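Local coordinates for protein SusD homolog (Bacteroides thetaiotaomicron VPI-5482, PDB 3IHV) that probably binds glycans at the outer membrane of a gut bacterium, at residues N248-T253 against S388-Y393; S259-S264 against W392-Y397. One frame throughout, in Å; residues are numbered along the deposited sequence. Where two conformers were deposited one is given.

Interaction 1 of 2, residues N248-T253 against S388-Y393. With NA (sodium ion), chain F; EDO (1,2-ethanediol), chain L.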
loop_
_atom_site.group_PDB
_atom_site.type_symbol
_atom_site.label_atom_id
_atom_site.label_comp_id
_atom_site.label_asym_id
_atom_site.label_seq_id
_atom_site.Cartn_x
_atom_site.Cartn_y
_atom_site.Cartn_z
ATOM N N ASN A 248 -8.699 14.542 1.364
ATOM C CA ASN A 248 -7.340 15.020 1.163
ATOM C C ASN A 248 -6.599 14.324 0.028
ATOM O O ASN A 248 -6.048 14.976 -0.868
ATOM C CB ASN A 248 -6.498 14.843 2.447
ATOM C CG ASN A 248 -6.882 15.787 3.553
ATOM O OD1 ASN A 248 -7.656 16.735 3.365
ATOM N ND2 ASN A 248 -6.262 15.582 4.717
ATOM N N THR A 249 -6.603 13.000 0.054
ATOM C CA THR A 249 -5.833 12.241 -0.934
ATOM C C THR A 249 -6.378 12.396 -2.372
ATOM O O THR A 249 -5.614 12.324 -3.329
ATOM C CB THR A 249 -5.683 10.768 -0.499
ATOM O OG1 THR A 249 -4.469 10.222 -1.051
ATOM C CG2 THR A 249 -6.909 9.946 -0.926
ATOM N N CYS A 250 -7.682 12.654 -2.502
ATOM C CA CYS A 250 -8.309 12.852 -3.813
ATOM C C CYS A 250 -8.146 14.276 -4.306
ATOM O O CYS A 250 -8.455 14.544 -5.461
ATOM C CB CYS A 250 -9.812 12.537 -3.772
ATOM S SG CYS A 250 -10.162 10.777 -3.563
ATOM N N ASN A 251 -7.711 15.201 -3.443
ATOM C CA ASN A 251 -7.517 16.581 -3.848
ATOM C C ASN A 251 -6.119 17.136 -3.721
ATOM O O ASN A 251 -5.953 18.368 -3.668
ATOM C CB ASN A 251 -8.499 17.449 -3.104
ATOM C CG ASN A 251 -9.873 17.263 -3.617
ATOM O OD1 ASN A 251 -10.197 17.736 -4.718
ATOM N ND2 ASN A 251 -10.683 16.537 -2.877
ATOM N N GLY A 252 -5.125 16.261 -3.646
ATOM C CA GLY A 252 -3.741 16.691 -3.594
ATOM C C GLY A 252 -3.417 17.548 -2.394
ATOM O O GLY A 252 -2.637 18.479 -2.506
ATOM N N THR A 253 -4.070 17.256 -1.286
ATOM C CA THR A 253 -3.886 18.008 -0.040
ATOM C C THR A 253 -2.978 17.230 0.882
ATOM O O THR A 253 -3.336 16.143 1.373
ATOM C CB THR A 253 -5.187 18.255 0.651
ATOM O OG1 THR A 253 -6.004 19.031 -0.216
ATOM C CG2 THR A 253 -4.994 19.081 1.954
ATOM N N SER A 388 -5.723 9.428 -13.303
ATOM C CA SER A 388 -6.218 10.489 -12.452
ATOM C C SER A 388 -5.073 11.167 -11.718
ATOM O O SER A 388 -3.947 10.711 -11.771
ATOM C CB SER A 388 -7.168 9.912 -11.386
ATOM O OG SER A 388 -6.428 9.210 -10.379
ATOM N N ASN A 389 -5.417 12.246 -11.000
ATOM C CA ASN A 389 -4.505 12.908 -10.070
ATOM C C ASN A 389 -4.756 12.467 -8.619
ATOM O O ASN A 389 -4.287 13.117 -7.693
ATOM C CB ASN A 389 -4.668 14.419 -10.211
ATOM C CG ASN A 389 -4.214 14.888 -11.538
ATOM O OD1 ASN A 389 -3.228 14.369 -12.072
ATOM N ND2 ASN A 389 -4.918 15.859 -12.099
ATOM N N VAL A 390 -5.449 11.361 -8.385
ATOM C CA VAL A 390 -5.691 10.866 -7.039
ATOM C C VAL A 390 -4.413 10.253 -6.437
ATOM O O VAL A 390 -3.695 9.495 -7.095
ATOM C CB VAL A 390 -6.853 9.840 -6.984
ATOM C CG1 VAL A 390 -7.039 9.264 -5.563
ATOM C CG2 VAL A 390 -8.159 10.482 -7.505
ATOM N N ASN A 391 -4.133 10.583 -5.180
ATOM C CA ASN A 391 -2.917 10.106 -4.526
ATOM C C ASN A 391 -3.051 8.734 -3.889
ATOM O O ASN A 391 -4.142 8.173 -3.878
ATOM C CB ASN A 391 -2.425 11.144 -3.522
ATOM C CG ASN A 391 -2.038 12.428 -4.179
ATOM O OD1 ASN A 391 -1.865 12.496 -5.404
ATOM N ND2 ASN A 391 -1.927 13.507 -3.376
ATOM N N TRP A 392 -1.929 8.207 -3.410
ATOM C CA TRP A 392 -1.879 6.860 -2.823
ATOM C C TRP A 392 -1.225 6.794 -1.450
ATOM O O TRP A 392 -0.015 7.034 -1.305
ATOM C CB TRP A 392 -1.171 5.858 -3.758
ATOM C CG TRP A 392 -1.294 4.475 -3.223
ATOM C CD1 TRP A 392 -0.308 3.696 -2.696
ATOM C CD2 TRP A 392 -2.486 3.702 -3.174
ATOM N NE1 TRP A 392 -0.827 2.494 -2.276
ATOM C CE2 TRP A 392 -2.162 2.461 -2.552
ATOM C CE3 TRP A 392 -3.814 3.966 -3.511
ATOM C CZ2 TRP A 392 -3.105 1.467 -2.331
ATOM C CZ3 TRP A 392 -4.755 2.980 -3.311
ATOM C CH2 TRP A 392 -4.399 1.738 -2.720
ATOM N N TYR A 393 -2.010 6.458 -0.440
ATOM C CA TYR A 393 -1.458 6.268 0.891
ATOM C C TYR A 393 -0.755 4.905 0.987
ATOM O O TYR A 393 -1.403 3.841 0.941
ATOM C CB TYR A 393 -2.504 6.264 1.997
ATOM C CG TYR A 393 -3.190 7.585 2.286
ATOM C CD1 TYR A 393 -2.469 8.675 2.799
ATOM C CD2 TYR A 393 -4.554 7.711 2.119
ATOM C CE1 TYR A 393 -3.094 9.866 3.109
ATOM C CE2 TYR A 393 -5.212 8.913 2.419
ATOM C CZ TYR A 393 -4.471 9.978 2.924
ATOM O OH TYR A 393 -5.115 11.146 3.225
HETATM NA NA NA F . -2.695 14.437 -6.684
HETATM C C1 EDO L . -9.228 13.682 -10.434
HETATM O O1 EDO L . -7.933 13.116 -10.265
HETATM C C2 EDO L . -9.851 13.186 -11.722
HETATM O O2 EDO L . -8.824 12.758 -12.617
HETATM O O HOH W 1 -4.133 13.317 4.844
HETATM O O HOH W 2 -4.841 7.364 -1.297
HETATM O O HOH W 3 -5.042 14.171 -5.147
HETATM O O HOH W 4 -2.803 14.099 -0.591
HETATM O O HOH W 5 -1.056 15.521 -5.322
HETATM O O HOH W 6 -3.751 16.430 -7.252
#
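T249 O, at the C-terminal end of helix 242-250, is gripped by two donors. N391 N reaches it at 2.9 Å with a nearly straight bond, and water 3 gives it a proton. This ties the helix end to the residues that lead into strand 392-396, beside a sodium site. The sodium is bound by N389 O at 2.3 Å and by N391 OD1 at 2.5 Å. F265 O and waters 3, 5 and 6 complete six ligands, so water 3 links T249 O to the metal. Just upstream, S388 OG accepts from V390 N and forms an ST turn.

T249 turns its side chain toward N391 and Y393. Its OG1 lies anti to the backbone N (chi1 -152°) and comes within 3.3 Å of N391 CB. The same OG1 sits over one face of the Y393 ring, 3.8 Å above the plane and shifted toward the rim. The T249 methine carbon CB packs 3.5 Å from Y393 CE2. OG1 is hydrogen-bonded to E262 OE2 and also takes a proton from water 2, which gives its other proton to N391 O and accepts from Y393 N. The Y393 hydroxyl bonds to L245 O in the preceding helix turn. A phenylalanine in place of Y393 would probably leave L245 O without this mate and break the water link to N248. That link runs through water 1, which lies in the plane of the Y393 ring and is 2.9 Å from Y393 OH and 3.1 Å from N248 ND2.

Interaction 2 of 2, residues S259-S264 against W392-Y397; sequences SLIEIS and WYFLRY. With EDO (1,2-ethanediol), chain M; EDO (1,2-ethanediol), chain N.
Residues 259-263 and 392-396 pair as a two-stranded antiparallel sheet, and each strand is broken by a classic beta bulge. L260 N and I261 N both donate to L395 O, each at 3.0 Å. F394 N and L395 N both donate to I261 O. At the other end, I263 and W392 form a regular hydrogen-bonded pair, with bonds both ways. Between these pairs E262 CA makes a CA-H...O contact of 3.2 Å with W392 O. Both chains turn a corner at their bulges.

S259, E262, Y393 and R396 share one face of the sheet. E262 is fully extended, with CG anti to the backbone N (chi1 -179°), and runs alongside the Y393 side chain in the same direction. Its carboxylate is turned 32° from the ring plane, with OE1 3.5 Å from Y393 CE1. S259 OG lies at the edge of that ring, in its plane. It donates to E262 OE1 at 2.7 Å from above the carboxylate plane. With T249 OG1 at OE2, both carboxylate oxygens have partners. R396 lays CD over one face of the ring, and its guanidinium forms salt bridges with E258, E462 and E466. R396 is also the N-cap residue of helix 397-412.

The other face carries I261, I263, W392 and L395. I261 CB meets L395 CB at 3.9 Å. F394, at the corner, lies beside I261. Helices 107-135 and 195-210 pack against both through M126 and L201. I261 CG2 comes 3.7 Å from F394 CD2, and I261 CD1 sits at the ring edge, in its plane.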
loop_
_atom_site.group_PDB
_atom_site.type_symbol
_atom_site.label_atom_id
_atom_site.label_comp_id
_atom_site.label_asym_id
_atom_site.label_seq_id
_atom_site.Cartn_x
_atom_site.Cartn_y
_atom_site.Cartn_z
ATOM N N SER A 259 -0.740 11.269 7.393
ATOM C CA SER A 259 -0.116 10.760 6.200
ATOM C C SER A 259 1.407 10.736 6.348
ATOM O O SER A 259 2.052 11.772 6.379
ATOM C CB SER A 259 -0.473 11.654 5.012
ATOM O OG SER A 259 0.045 11.046 3.849
ATOM N N LEU A 260 1.978 9.550 6.388
ATOM C CA LEU A 260 3.427 9.394 6.534
ATOM C C LEU A 260 4.116 9.176 5.160
ATOM O O LEU A 260 4.993 9.956 4.786
ATOM C CB LEU A 260 3.693 8.255 7.508
ATOM C CG LEU A 260 3.147 8.487 8.931
ATOM C CD1 LEU A 260 3.467 7.242 9.781
ATOM C CD2 LEU A 260 3.678 9.760 9.612
ATOM N N ILE A 261 3.655 8.184 4.394
ATOM C CA ILE A 261 4.176 7.881 3.079
ATOM C C ILE A 261 2.989 7.911 2.121
ATOM O O ILE A 261 2.129 7.052 2.171
ATOM C CB ILE A 261 4.910 6.518 3.006
ATOM C CG1 ILE A 261 6.034 6.482 4.045
ATOM C CG2 ILE A 261 5.442 6.300 1.549
ATOM C CD1 ILE A 261 6.752 5.103 4.169
ATOM N N GLU A 262 2.941 8.936 1.278
ATOM C CA GLU A 262 1.856 9.091 0.359
ATOM C C GLU A 262 2.488 9.471 -0.973
ATOM O O GLU A 262 3.365 10.339 -1.016
ATOM C CB GLU A 262 0.881 10.165 0.898
ATOM C CG GLU A 262 -0.354 10.411 0.019
ATOM C CD GLU A 262 -1.281 11.468 0.572
ATOM O OE1 GLU A 262 -0.933 12.122 1.597
ATOM O OE2 GLU A 262 -2.380 11.597 0.004
ATOM N N ILE A 263 2.050 8.797 -2.042
ATOM C CA ILE A 263 2.553 9.038 -3.382
ATOM C C ILE A 263 1.675 10.080 -4.037
ATOM O O ILE A 263 0.454 9.905 -4.131
ATOM C CB ILE A 263 2.495 7.760 -4.254
ATOM C CG1 ILE A 263 3.029 6.558 -3.490
ATOM C CG2 ILE A 263 3.234 7.978 -5.597
ATOM C CD1 ILE A 263 4.370 6.798 -2.812
ATOM N N SER A 264 2.268 11.169 -4.479
ATOM C CA SER A 264 1.524 12.224 -5.149
ATOM C C SER A 264 1.511 12.032 -6.656
ATOM O O SER A 264 2.561 11.892 -7.300
ATOM C CB SER A 264 2.104 13.605 -4.829
ATOM O OG SER A 264 1.504 14.605 -5.631
ATOM N N TRP A 392 -1.929 8.207 -3.410
ATOM C CA TRP A 392 -1.879 6.860 -2.823
ATOM C C TRP A 392 -1.225 6.794 -1.450
ATOM O O TRP A 392 -0.015 7.034 -1.305
ATOM C CB TRP A 392 -1.171 5.858 -3.758
ATOM C CG TRP A 392 -1.294 4.475 -3.223
ATOM C CD1 TRP A 392 -0.308 3.696 -2.696
ATOM C CD2 TRP A 392 -2.486 3.702 -3.174
ATOM N NE1 TRP A 392 -0.827 2.494 -2.276
ATOM C CE2 TRP A 392 -2.162 2.461 -2.552
ATOM C CE3 TRP A 392 -3.814 3.966 -3.511
ATOM C CZ2 TRP A 392 -3.105 1.467 -2.331
ATOM C CZ3 TRP A 392 -4.755 2.980 -3.311
ATOM C CH2 TRP A 392 -4.399 1.738 -2.720
ATOM N N TYR A 393 -2.010 6.458 -0.440
ATOM C CA TYR A 393 -1.458 6.268 0.891
ATOM C C TYR A 393 -0.755 4.905 0.987
ATOM O O TYR A 393 -1.403 3.841 0.941
ATOM C CB TYR A 393 -2.504 6.264 1.997
ATOM C CG TYR A 393 -3.190 7.585 2.286
ATOM C CD1 TYR A 393 -2.469 8.675 2.799
ATOM C CD2 TYR A 393 -4.554 7.711 2.119
ATOM C CE1 TYR A 393 -3.094 9.866 3.109
ATOM C CE2 TYR A 393 -5.212 8.913 2.419
ATOM C CZ TYR A 393 -4.471 9.978 2.924
ATOM O OH TYR A 393 -5.115 11.146 3.225
ATOM N N PHE A 394 0.566 4.926 1.111
ATOM C CA PHE A 394 1.304 3.703 1.378
ATOM C C PHE A 394 1.381 3.418 2.899
ATOM O O PHE A 394 1.386 2.243 3.343
ATOM C CB PHE A 394 2.708 3.796 0.751
ATOM C CG PHE A 394 3.577 2.574 0.993
ATOM C CD1 PHE A 394 3.317 1.380 0.342
ATOM C CD2 PHE A 394 4.698 2.664 1.796
ATOM C CE1 PHE A 394 4.128 0.263 0.548
ATOM C CE2 PHE A 394 5.521 1.566 2.009
ATOM C CZ PHE A 394 5.244 0.359 1.373
ATOM N N LEU A 395 1.515 4.476 3.711
ATOM C CA LEU A 395 1.614 4.333 5.161
ATOM C C LEU A 395 0.990 5.526 5.887
ATOM O O LEU A 395 1.396 6.696 5.664
ATOM C CB LEU A 395 3.086 4.219 5.618
ATOM C CG LEU A 395 3.271 3.819 7.099
ATOM C CD1 LEU A 395 2.677 2.437 7.352
ATOM C CD2 LEU A 395 4.755 3.906 7.504
ATOM N N ARG A 396 -0.014 5.242 6.715
ATOM C CA ARG A 396 -0.701 6.217 7.542
ATOM C C ARG A 396 -0.379 5.940 9.015
ATOM O O ARG A 396 -0.138 4.810 9.399
ATOM C CB ARG A 396 -2.232 6.101 7.386
ATOM C CG ARG A 396 -2.702 6.407 6.002
ATOM C CD ARG A 396 -4.184 6.672 5.908
ATOM N NE ARG A 396 -5.036 5.496 5.932
ATOM C CZ ARG A 396 -5.769 5.072 6.977
ATOM N NH1 ARG A 396 -5.743 5.682 8.170
ATOM N NH2 ARG A 396 -6.576 4.042 6.804
ATOM N N TYR A 397 -0.448 6.944 9.861
ATOM C CA TYR A 397 -0.191 6.712 11.284
ATOM C C TYR A 397 -1.121 5.685 11.908
ATOM O O TYR A 397 -0.710 4.981 12.836
ATOM C CB TYR A 397 -0.311 8.036 12.000
ATOM C CG TYR A 397 0.060 8.095 13.445
ATOM C CD1 TYR A 397 1.381 8.043 13.847
ATOM C CD2 TYR A 397 -0.904 8.303 14.414
ATOM C CE1 TYR A 397 1.732 8.158 15.173
ATOM C CE2 TYR A 397 -0.563 8.425 15.738
ATOM C CZ TYR A 397 0.774 8.362 16.114
ATOM O OH TYR A 397 1.106 8.508 17.427
HETATM C C1 EDO M . 5.487 11.142 -5.582
HETATM O O1 EDO M . 4.969 11.594 -4.341
HETATM C C2 EDO M . 6.768 10.352 -5.393
HETATM O O2 EDO M . 6.737 9.366 -4.352
HETATM C C1 EDO N . 7.460 8.990 -0.335
HETATM O O1 EDO N . 7.405 10.119 0.563
HETATM C C2 EDO N . 6.189 8.919 -1.197
HETATM O O2 EDO N . 5.867 10.136 -1.886
#

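The two interactions have centres about 10 Å apart and share W392 and Y393. Along the chain, helix 242-250 comes first, then strand 259-263, and both end on the same later partner, residues 388-397. Interaction 1 sets the helix end and the sodium site against the start of strand 392-396. Interaction 2 pairs that strand with 259-263 nearer the centre of the chain. They meet directly at the side chains of T249 and E262. N391 also packs on I263 and S264. More than 120 residues separate the partners, so these contacts join parts of the SusD-family chain that are far apart in sequence.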